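Local coordinates for protein carbonic anhydrase (Coccomyxa sp. PA, PDB 3UCJ) that probably catalyses the reversible hydration of carbon dioxide to hydrogencarbonate as a zinc-dependent beta-class carbonic anhydrase, here inhibited by acetazolamide, at residues Gln68-Val71 and Gly72-Ser76; Cys101-Tyr104 and Asn105-Ala108; Glu155-Val158 and Glu159-Phe163. All coordinates share one frame; numbering follows the deposited sequence.

Contact 1: residues Gln68-Val71 and Gly72-Ser76; sequences QRNV and GNLVS. With AZM (5-acetamido-1,3,4-thiadiazole-2-sulfonamide), chain D.
Asn70 and Asn73 close a type II beta turn at the C-terminal end of strand 65-70, where the chain leaves the central sheet of the beta-carbonic anhydrase fold. The turn's own bond, Asn73 N to Asn70 O, is nearly straight at the hydrogen (174°). Gly72 occupies the third position with positive phi, a conformation in which a side chain would be jammed against the carbonyl oxygen of Val71.

The Asn70 side chain bridges strand and loop. From CB it turns so that CG lies between the backbone N and the carbonyl carbon (chi1 65°), which brings the amide alongside the backbone of Leu74. Asn70 CG itself lies 3.7 Å from Leu74 N. Beyond it the amide splits its two ends: Asn70 OD1 accepts Leu74 N at 2.9 Å, in the carbonyl plane and on a lone pair, while Asn70 ND2 donates to Leu74 O at 3.0 Å. That acceptor sits 21° out of the Asn70 amide plane, so the second bond is slightly tilted. Both polar backbone atoms of Leu74 are thus held by one buried amide. Asn70 ND2 also donates to OE1 of Gln68, two residues back on the strand, and this partner lies almost in the amide plane. A flip would exchange donor and acceptor at Leu74, so the three bonds should favour this orientation. Gln68 OE1 in turn receives Asn81 ND2 of the second subunit, tying the turn to the subunit interface.

Leu74 CG rests 3.7 Å from Val71 O, whose hydrogen-bond partner is Trp126 NE1. On the inhibitor side, Val71 belongs to the acetazolamide pocket: Val71 CG1 reaches the thiadiazole sulfur S2 of AZM at 3.8 Å.

Contact 2: residues Cys101-Tyr104 and Asn105-Ala108; sequences CGHY and NCGA. With ZN (zinc ion), chain C; AZM (5-acetamido-1,3,4-thiadiazole-2-sulfonamide), chain D.
A local contact between two zinc ligands, at the junction of strand 97-103 and helix 107-114, joins His103, at the end of the strand, to Cys106, the N-cap of the helix. His103 NE2 (2.1 Å) and Cys106 SG (2.4 Å) both coordinate the zinc ion. Cys47 supplies the third protein ligand, and the sulfonamide N1 of AZM binds the metal at 1.9 Å, four ligands in all.

The two residues also touch directly. Cys106 CB lies over one face of the imidazole, 3.6 Å from the His103 ring centroid, as a CH-pi contact offset toward the rim, while SG, anti to the backbone N (chi1 177°), is directed to the metal. AZM N1 approaches that ring at its edge, near the plane. The other ring nitrogen, His103 ND1, donates to Tyr104 O at 2.9 Å; the bond is bent (135°) and the acceptor lies 32° out of the ring plane, yet it probably restrains the ring's rotation. Further along, Gly107 CA comes within 3.0 Å of AZM N3, where any side chain would clash with the thiadiazole.

Tyr104 OH bonds Glu155 of helix 146-167, Trp150 of the same helix donates to Cys106 O, and strand 182-189 pairs with strand 97-103 through Gly102 and Tyr104.

Contact 3: residues Glu155-Val158 and Glu159-Phe163; sequences ELNV and EAQVF
The two flat amides of Asn157 and Gln161, one helical turn apart, meet at an angle, their planes 50° apart, and neither stacks on the other. Gln161 NE2 donates to Asn157 OD1 at 3.0 Å, coming from above the carbonyl plane, 35° out of it, and away from the lone pairs. Nearer the backbone, Gln161 CG lies 3.2 Å from Asn157 O. A bend at chi2 (-46°) folds the glutamine chain back along the helix toward Asn157.

The outer ends of both amides serve the loop after strand 65-70: Asn157 ND2 donates to Gly72 O, and Gln161 OE1 accepts Val75 N as well as Asn164 ND2. With an alanine in place of Gln161, Val75 N and Asn157 OD1 are likely to lose these partners, leaving the Asn157 amide held by Gly72 O through ND2 alone among the bonds described.

Regular alpha-helical bonds run along the backbone, among them Gln161 N to Asn157 O at 2.8 Å and Val162 N to Val158 O at 2.8 Å. Val158 and Val162 line another side of the helix, with CG1 of Val158 4.3 Å from CG2 of Val162.

Around helix 146-167, Val158 and Val162 pack on strand 194-202, Gln161 and Val162 touch Val100 of strand 97-103, and Leu156, Asn157 and Ala160 rest on Val133 of helix 128-135.

Contacts 1, 2 and 3 follow one another along the chain, yet their centres lie only 11 to 12 Å apart. Contacts 1 and 2 leave the C-terminal ends of two parallel strands, 65-70 and 97-103, separated in the sheet by strand 42-47, which carries the zinc ligand Cys47. They meet where Val71 CG1 packs 3.5 Å from Ala108 CB, and both touch the inhibitor. Contact 3, on helix 146-167, touches both: its amides hold the loop of contact 1, and Glu155 holds Tyr104 of contact 2. One helix thus bonds to both loops that flank the zinc site, without touching the metal; the Asn157 side chain is about 8 Å from the zinc ion.

Contact 1: residues Gln68-Val71 and Gly72-Ser76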
ATOM      1  N   GLN A  68      16.775   0.173  -4.984  1.00 24.81           N
ATOM      2  CA  GLN A  68      15.694   0.272  -4.028  1.00 22.61           C
ATOM      3  C   GLN A  68      16.259   0.066  -2.623  1.00 22.77           C
ATOM      4  O   GLN A  68      16.938  -0.879  -2.397  1.00 21.66           O
ATOM      5  CB  GLN A  68      14.621  -0.759  -4.318  1.00 23.96           C
ATOM      6  CG  GLN A  68      13.827  -1.241  -3.140  1.00 26.32           C
ATOM      7  CD  GLN A  68      12.681  -0.340  -2.734  1.00 25.48           C
ATOM      8  OE1 GLN A  68      12.020  -0.603  -1.780  1.00 25.56           O
ATOM      9  NE2 GLN A  68      12.446   0.679  -3.479  1.00 24.46           N
ATOM     10  N   ARG A  69      15.953   0.960  -1.695  1.00 24.60           N
ATOM     11  CA  ARG A  69      16.450   0.721  -0.331  1.00 24.43           C
ATOM     12  C   ARG A  69      15.278   1.064   0.588  1.00 24.21           C
ATOM     13  O   ARG A  69      14.627   2.068   0.394  1.00 24.69           O
ATOM     14  CB  ARG A  69      17.627   1.675  -0.015  1.00 24.78           C
ATOM     15  CG  ARG A  69      18.958   1.077  -0.593  1.00 26.61           C
ATOM     16  CD  ARG A  69      20.048   2.126  -0.364  1.00 23.76           C
ATOM     17  NE  ARG A  69      20.403   2.305   1.074  1.00 27.51           N
ATOM     18  CZ  ARG A  69      21.413   3.045   1.494  1.00 29.97           C
ATOM     19  NH1 ARG A  69      22.197   3.743   0.634  1.00 25.58           N
ATOM     20  NH2 ARG A  69      21.607   3.151   2.771  1.00 28.34           N
ATOM     21  N   ASN A  70      14.973   0.112   1.463  1.00 22.77           N
ATOM     22  CA  ASN A  70      13.863   0.343   2.437  1.00 23.97           C
ATOM     23  C   ASN A  70      14.270  -0.290   3.764  1.00 25.77           C
ATOM     24  O   ASN A  70      15.286  -0.998   3.842  1.00 25.47           O
ATOM     25  CB  ASN A  70      12.540  -0.283   1.866  1.00 24.27           C
ATOM     26  CG  ASN A  70      12.618  -1.819   1.731  1.00 27.57           C
ATOM     27  OD1 ASN A  70      12.833  -2.573   2.699  1.00 24.86           O
ATOM     28  ND2 ASN A  70      12.370  -2.307   0.515  1.00 24.80           N
ATOM     29  N   VAL A  71      13.494  -0.023   4.805  1.00 25.02           N
ATOM     30  CA  VAL A  71      13.842  -0.621   6.122  1.00 24.61           C
ATOM     31  C   VAL A  71      13.734  -2.129   6.146  1.00 26.16           C
ATOM     32  O   VAL A  71      12.649  -2.742   5.963  1.00 24.98           O
ATOM     33  CB  VAL A  71      12.904   0.056   7.237  1.00 23.01           C
ATOM     34  CG1 VAL A  71      12.933  -0.836   8.532  1.00 24.49           C
ATOM     35  CG2 VAL A  71      13.247   1.546   7.414  1.00 24.66           C
ATOM     36  N   GLY A  72      14.878  -2.802   6.364  1.00 24.70           N
ATOM     37  CA  GLY A  72      14.872  -4.252   6.301  1.00 26.11           C
ATOM     38  C   GLY A  72      14.987  -4.923   4.931  1.00 27.49           C
ATOM     39  O   GLY A  72      14.891  -6.108   4.875  1.00 25.17           O
ATOM     40  N   ASN A  73      15.165  -4.191   3.802  1.00 25.89           N
ATOM     41  CA  ASN A  73      15.374  -4.825   2.544  1.00 26.47           C
ATOM     42  C   ASN A  73      14.310  -5.850   2.185  1.00 23.47           C
ATOM     43  O   ASN A  73      14.555  -6.974   1.783  1.00 25.16           O
ATOM     44  CB  ASN A  73      16.847  -5.340   2.343  1.00 24.15           C
ATOM     45  CG  ASN A  73      17.346  -6.324   3.411  1.00 30.01           C
ATOM     46  OD1 ASN A  73      18.057  -5.921   4.363  1.00 29.69           O
ATOM     47  ND2 ASN A  73      17.094  -7.595   3.205  1.00 30.65           N
ATOM     48  N   LEU A  74      13.071  -5.410   2.309  1.00 24.40           N
ATOM     49  CA  LEU A  74      11.957  -6.309   2.171  1.00 23.50           C
ATOM     50  C   LEU A  74      11.370  -6.192   0.730  1.00 23.30           C
ATOM     51  O   LEU A  74      11.346  -5.126   0.173  1.00 23.82           O
ATOM     52  CB  LEU A  74      10.839  -5.818   3.086  1.00 24.29           C
ATOM     53  CG  LEU A  74      11.254  -5.873   4.592  1.00 23.22           C
ATOM     54  CD1 LEU A  74       9.977  -5.557   5.337  1.00 25.29           C
ATOM     55  CD2 LEU A  74      11.626  -7.300   5.052  1.00 23.12           C
ATOM     56  N   VAL A  75      10.826  -7.284   0.261  1.00 23.13           N
ATOM     57  CA  VAL A  75      10.224  -7.346  -1.097  1.00 23.78           C
ATOM     58  C   VAL A  75       8.865  -7.986  -0.962  1.00 23.98           C
ATOM     59  O   VAL A  75       8.734  -9.182  -0.586  1.00 24.50           O
ATOM     60  CB  VAL A  75      11.133  -8.251  -2.001  1.00 23.93           C
ATOM     61  CG1 VAL A  75      10.491  -8.458  -3.444  1.00 28.03           C
ATOM     62  CG2 VAL A  75      12.505  -7.679  -2.063  1.00 26.55           C
ATOM     63  N   SER A  76       7.789  -7.241  -1.302  1.00 23.35           N
ATOM     64  CA  SER A  76       6.518  -7.836  -1.294  1.00 23.32           C
ATOM     65  C   SER A  76       5.827  -7.490  -2.630  1.00 22.52           C
ATOM     66  O   SER A  76       5.946  -6.352  -3.084  1.00 22.59           O
ATOM     67  CB  SER A  76       5.651  -7.106  -0.207  1.00 23.17           C
ATOM     68  OG  SER A  76       4.293  -7.531  -0.332  1.00 26.89           O
TER
HETATM   69  C1  AZM D 229      17.045  -0.169  11.399  1.00 34.26           C
HETATM   70  C2  AZM D 229      15.400  -0.231  13.168  1.00 40.41           C
HETATM   71  C3  AZM D 229      13.092  -0.505  13.705  1.00 46.02           C
HETATM   72  C4  AZM D 229      11.989  -0.232  14.711  1.00 41.14           C
HETATM   73  N1  AZM D 229      18.851  -1.354   9.659  1.00 26.64           N
HETATM   74  N2  AZM D 229      16.698  -0.224  13.623  1.00 36.01           N
HETATM   75  N3  AZM D 229      17.727  -0.173  12.545  1.00 36.51           N
HETATM   76  N4  AZM D 229      14.358  -0.419  14.119  1.00 34.41           N
HETATM   77  O1  AZM D 229      18.465   1.118   9.625  1.00 30.25           O
HETATM   78  O2  AZM D 229      16.770  -0.471   8.982  1.00 34.41           O
HETATM   79  O3  AZM D 229      12.859  -0.790  12.499  1.00 40.38           O
HETATM   80  S1  AZM D 229      17.910  -0.104   9.885  1.00 33.37           S
HETATM   81  S2  AZM D 229      15.267  -0.138  11.474  1.00 35.65           S

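Contact 2: residues Cys101-Tyr104 and Asn105-Ala108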
ATOM      1  N   CYS A 101      20.280  -7.718  -0.908  1.00 29.55           N
ATOM      2  CA  CYS A 101      21.334  -7.576   0.072  1.00 30.91           C
ATOM      3  C   CYS A 101      20.794  -7.320   1.452  1.00 30.94           C
ATOM      4  O   CYS A 101      20.198  -6.264   1.664  1.00 31.99           O
ATOM      5  CB  CYS A 101      22.242  -6.410  -0.348  1.00 30.00           C
ATOM      6  SG  CYS A 101      23.752  -6.356   0.697  1.00 36.25           S
ATOM      7  N   GLY A 102      21.008  -8.233   2.406  1.00 29.72           N
ATOM      8  CA  GLY A 102      20.756  -7.822   3.802  1.00 29.17           C
ATOM      9  C   GLY A 102      22.061  -7.365   4.455  1.00 30.70           C
ATOM     10  O   GLY A 102      23.122  -7.366   3.808  1.00 32.24           O
ATOM     11  N   HIS A 103      22.013  -7.023   5.735  1.00 31.02           N
ATOM     12  CA  HIS A 103      23.274  -6.660   6.415  1.00 31.36           C
ATOM     13  C   HIS A 103      23.235  -7.055   7.913  1.00 32.13           C
ATOM     14  O   HIS A 103      22.196  -6.947   8.603  1.00 29.57           O
ATOM     15  CB  HIS A 103      23.569  -5.166   6.286  1.00 32.06           C
ATOM     16  CG  HIS A 103      22.623  -4.301   7.053  1.00 29.84           C
ATOM     17  ND1 HIS A 103      22.909  -3.746   8.289  1.00 31.62           N
ATOM     18  CD2 HIS A 103      21.362  -3.892   6.746  1.00 30.32           C
ATOM     19  CE1 HIS A 103      21.879  -3.003   8.685  1.00 31.33           C
ATOM     20  NE2 HIS A 103      20.935  -3.074   7.765  1.00 27.38           N
ATOM     21  N   TYR A 104      24.403  -7.466   8.478  1.00 32.88           N
ATOM     22  CA  TYR A 104      24.455  -7.735   9.938  1.00 32.96           C
ATOM     23  C   TYR A 104      24.263  -6.465  10.691  1.00 32.14           C
ATOM     24  O   TYR A 104      24.482  -5.370  10.159  1.00 32.16           O
ATOM     25  CB  TYR A 104      25.823  -8.414  10.286  1.00 32.45           C
ATOM     26  CG  TYR A 104      25.875  -9.776   9.626  1.00 33.13           C
ATOM     27  CD1 TYR A 104      26.787 -10.047   8.611  1.00 32.66           C
ATOM     28  CD2 TYR A 104      24.946 -10.784   9.976  1.00 34.01           C
ATOM     29  CE1 TYR A 104      26.869 -11.288   8.041  1.00 33.82           C
ATOM     30  CE2 TYR A 104      24.999 -12.035   9.390  1.00 33.78           C
ATOM     31  CZ  TYR A 104      25.959 -12.265   8.396  1.00 34.81           C
ATOM     32  OH  TYR A 104      26.023 -13.461   7.813  1.00 34.22           O
ATOM     33  N   ASN A 105      23.790  -6.566  11.939  1.00 33.19           N
ATOM     34  CA  ASN A 105      23.524  -5.398  12.754  1.00 32.62           C
ATOM     35  C   ASN A 105      22.309  -4.561  12.218  1.00 32.45           C
ATOM     36  O   ASN A 105      22.206  -3.357  12.438  1.00 35.05           O
ATOM     37  CB  ASN A 105      24.790  -4.494  13.015  1.00 32.96           C
ATOM     38  CG  ASN A 105      24.642  -3.636  14.262  1.00 33.24           C
ATOM     39  OD1 ASN A 105      24.577  -2.395  14.205  1.00 36.59           O
ATOM     40  ND2 ASN A 105      24.676  -4.300  15.455  1.00 36.55           N
ATOM     41  N   CYS A 106      21.385  -5.251  11.548  1.00 31.65           N
ATOM     42  CA  CYS A 106      20.200  -4.614  10.932  1.00 30.56           C
ATOM     43  C   CYS A 106      19.166  -4.523  12.022  1.00 28.96           C
ATOM     44  O   CYS A 106      18.613  -5.539  12.421  1.00 30.08           O
ATOM     45  CB  CYS A 106      19.697  -5.512   9.792  1.00 29.78           C
ATOM     46  SG  CYS A 106      18.127  -4.731   9.067  1.00 31.42           S
ATOM     47  N   GLY A 107      18.968  -3.324  12.507  1.00 28.93           N
ATOM     48  CA  GLY A 107      17.980  -3.036  13.480  1.00 30.56           C
ATOM     49  C   GLY A 107      16.569  -3.401  13.079  1.00 30.82           C
ATOM     50  O   GLY A 107      15.739  -3.663  13.975  1.00 28.30           O
ATOM     51  N   ALA A 108      16.274  -3.471  11.779  1.00 29.73           N
ATOM     52  CA  ALA A 108      14.915  -3.868  11.414  1.00 28.08           C
ATOM     53  C   ALA A 108      14.749  -5.324  11.718  1.00 28.86           C
ATOM     54  O   ALA A 108      13.670  -5.755  12.139  1.00 29.31           O
ATOM     55  CB  ALA A 108      14.651  -3.603   9.834  1.00 30.26           C
TER
HETATM   56 ZN    ZN C 228      18.943  -2.628   8.199  1.00 30.46          ZN
HETATM   57  C1  AZM D 229      17.045  -0.169  11.399  1.00 34.26           C
HETATM   58  C2  AZM D 229      15.400  -0.231  13.168  1.00 40.41           C
HETATM   59  C3  AZM D 229      13.092  -0.505  13.705  1.00 46.02           C
HETATM   60  C4  AZM D 229      11.989  -0.232  14.711  1.00 41.14           C
HETATM   61  N1  AZM D 229      18.851  -1.354   9.659  1.00 26.64           N
HETATM   62  N2  AZM D 229      16.698  -0.224  13.623  1.00 36.01           N
HETATM   63  N3  AZM D 229      17.727  -0.173  12.545  1.00 36.51           N
HETATM   64  N4  AZM D 229      14.358  -0.419  14.119  1.00 34.41           N
HETATM   65  O1  AZM D 229      18.465   1.118   9.625  1.00 30.25           O
HETATM   66  O2  AZM D 229      16.770  -0.471   8.982  1.00 34.41           O
HETATM   67  O3  AZM D 229      12.859  -0.790  12.499  1.00 40.38           O
HETATM   68  S1  AZM D 229      17.910  -0.104   9.885  1.00 33.37           S
HETATM   69  S2  AZM D 229      15.267  -0.138  11.474  1.00 35.65           S

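Contact 3: residues Glu155-Val158 and Glu159-Phe163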
ATOM      1  N   GLU A 155      20.111 -13.400   7.994  1.00 31.39           N
ATOM      2  CA  GLU A 155      20.298 -14.387   6.971  1.00 31.99           C
ATOM      3  C   GLU A 155      19.011 -15.002   6.453  1.00 32.54           C
ATOM      4  O   GLU A 155      18.848 -15.188   5.282  1.00 31.83           O
ATOM      5  CB  GLU A 155      21.248 -15.471   7.462  1.00 33.17           C
ATOM      6  CG  GLU A 155      22.633 -14.982   7.715  1.00 29.73           C
ATOM      7  CD  GLU A 155      23.465 -15.902   8.596  1.00 40.24           C
ATOM      8  OE1 GLU A 155      24.531 -15.474   9.022  1.00 37.79           O
ATOM      9  OE2 GLU A 155      23.036 -17.018   8.865  1.00 38.82           O
ATOM     10  N   LEU A 156      18.118 -15.348   7.351  1.00 31.39           N
ATOM     11  CA  LEU A 156      16.853 -15.945   6.960  1.00 30.36           C
ATOM     12  C   LEU A 156      16.051 -14.930   6.156  1.00 28.34           C
ATOM     13  O   LEU A 156      15.333 -15.327   5.220  1.00 27.84           O
ATOM     14  CB  LEU A 156      16.029 -16.342   8.199  1.00 29.65           C
ATOM     15  CG  LEU A 156      16.593 -17.667   8.837  1.00 29.95           C
ATOM     16  CD1 LEU A 156      15.973 -17.817  10.255  1.00 31.62           C
ATOM     17  CD2 LEU A 156      16.415 -18.857   7.917  1.00 32.66           C
ATOM     18  N   ASN A 157      16.172 -13.681   6.570  1.00 28.62           N
ATOM     19  CA  ASN A 157      15.437 -12.609   5.880  1.00 28.44           C
ATOM     20  C   ASN A 157      15.975 -12.494   4.433  1.00 28.65           C
ATOM     21  O   ASN A 157      15.180 -12.482   3.437  1.00 27.22           O
ATOM     22  CB  ASN A 157      15.543 -11.307   6.629  1.00 28.54           C
ATOM     23  CG  ASN A 157      14.625 -10.220   5.992  1.00 28.23           C
ATOM     24  OD1 ASN A 157      13.437 -10.478   5.745  1.00 28.14           O
ATOM     25  ND2 ASN A 157      15.211  -9.091   5.669  1.00 26.30           N
ATOM     26  N   VAL A 158      17.299 -12.450   4.280  1.00 27.76           N
ATOM     27  CA  VAL A 158      17.852 -12.498   2.887  1.00 28.46           C
ATOM     28  C   VAL A 158      17.241 -13.652   2.085  1.00 30.29           C
ATOM     29  O   VAL A 158      16.769 -13.481   0.920  1.00 28.24           O
ATOM     30  CB  VAL A 158      19.419 -12.561   2.861  1.00 28.84           C
ATOM     31  CG1 VAL A 158      19.924 -12.723   1.386  1.00 25.73           C
ATOM     32  CG2 VAL A 158      19.995 -11.288   3.483  1.00 27.15           C
ATOM     33  N   GLU A 159      17.310 -14.886   2.624  1.00 30.29           N
ATOM     34  CA  GLU A 159      16.774 -15.992   1.866  1.00 31.39           C
ATOM     35  C   GLU A 159      15.329 -15.806   1.484  1.00 29.99           C
ATOM     36  O   GLU A 159      14.915 -16.175   0.373  1.00 28.99           O
ATOM     37  CB  GLU A 159      16.948 -17.374   2.602  1.00 31.64           C
ATOM     38  CG  GLU A 159      16.437 -18.464   1.611  1.00 44.01           C
ATOM     39  CD  GLU A 159      16.728 -19.929   1.973  1.00 51.90           C
ATOM     40  OE1 GLU A 159      17.354 -20.163   3.051  1.00 55.04           O
ATOM     41  OE2 GLU A 159      16.251 -20.801   1.193  1.00 46.29           O
ATOM     42  N   ALA A 160      14.497 -15.312   2.415  1.00 27.46           N
ATOM     43  CA  ALA A 160      13.090 -15.166   2.107  1.00 27.28           C
ATOM     44  C   ALA A 160      12.920 -14.089   1.023  1.00 26.15           C
ATOM     45  O   ALA A 160      12.031 -14.236   0.187  1.00 27.66           O
ATOM     46  CB  ALA A 160      12.358 -14.684   3.384  1.00 27.78           C
ATOM     47  N   GLN A 161      13.735 -13.023   1.071  1.00 27.71           N
ATOM     48  CA  GLN A 161      13.525 -11.908   0.132  1.00 28.97           C
ATOM     49  C   GLN A 161      14.042 -12.357  -1.235  1.00 28.29           C
ATOM     50  O   GLN A 161      13.458 -11.999  -2.266  1.00 27.85           O
ATOM     51  CB  GLN A 161      14.145 -10.568   0.593  1.00 28.28           C
ATOM     52  CG  GLN A 161      13.623 -10.116   1.987  1.00 28.32           C
ATOM     53  CD  GLN A 161      12.074 -10.222   2.162  1.00 32.21           C
ATOM     54  OE1 GLN A 161      11.301  -9.928   1.212  1.00 28.04           O
ATOM     55  NE2 GLN A 161      11.605 -10.679   3.405  1.00 24.60           N
ATOM     56  N   VAL A 162      15.044 -13.225  -1.250  1.00 27.76           N
ATOM     57  CA  VAL A 162      15.436 -13.829  -2.553  1.00 27.14           C
ATOM     58  C   VAL A 162      14.335 -14.635  -3.118  1.00 27.26           C
ATOM     59  O   VAL A 162      14.015 -14.525  -4.359  1.00 27.92           O
ATOM     60  CB  VAL A 162      16.755 -14.681  -2.432  1.00 28.79           C
ATOM     61  CG1 VAL A 162      16.931 -15.600  -3.677  1.00 29.98           C
ATOM     62  CG2 VAL A 162      17.894 -13.741  -2.233  1.00 28.67           C
ATOM     63  N   PHE A 163      13.670 -15.444  -2.280  1.00 26.76           N
ATOM     64  CA  PHE A 163      12.523 -16.204  -2.785  1.00 28.25           C
ATOM     65  C   PHE A 163      11.418 -15.267  -3.303  1.00 27.40           C
ATOM     66  O   PHE A 163      10.792 -15.488  -4.398  1.00 26.40           O
ATOM     67  CB  PHE A 163      11.933 -17.115  -1.632  1.00 29.09           C
ATOM     68  CG  PHE A 163      10.779 -17.971  -2.079  1.00 28.68           C
ATOM     69  CD1 PHE A 163      11.022 -19.313  -2.425  1.00 29.51           C
ATOM     70  CD2 PHE A 163       9.459 -17.498  -2.089  1.00 29.36           C
ATOM     71  CE1 PHE A 163      10.001 -20.161  -2.816  1.00 25.41           C
ATOM     72  CE2 PHE A 163       8.355 -18.357  -2.518  1.00 30.65           C
ATOM     73  CZ  PHE A 163       8.643 -19.696  -2.901  1.00 30.24           C
TER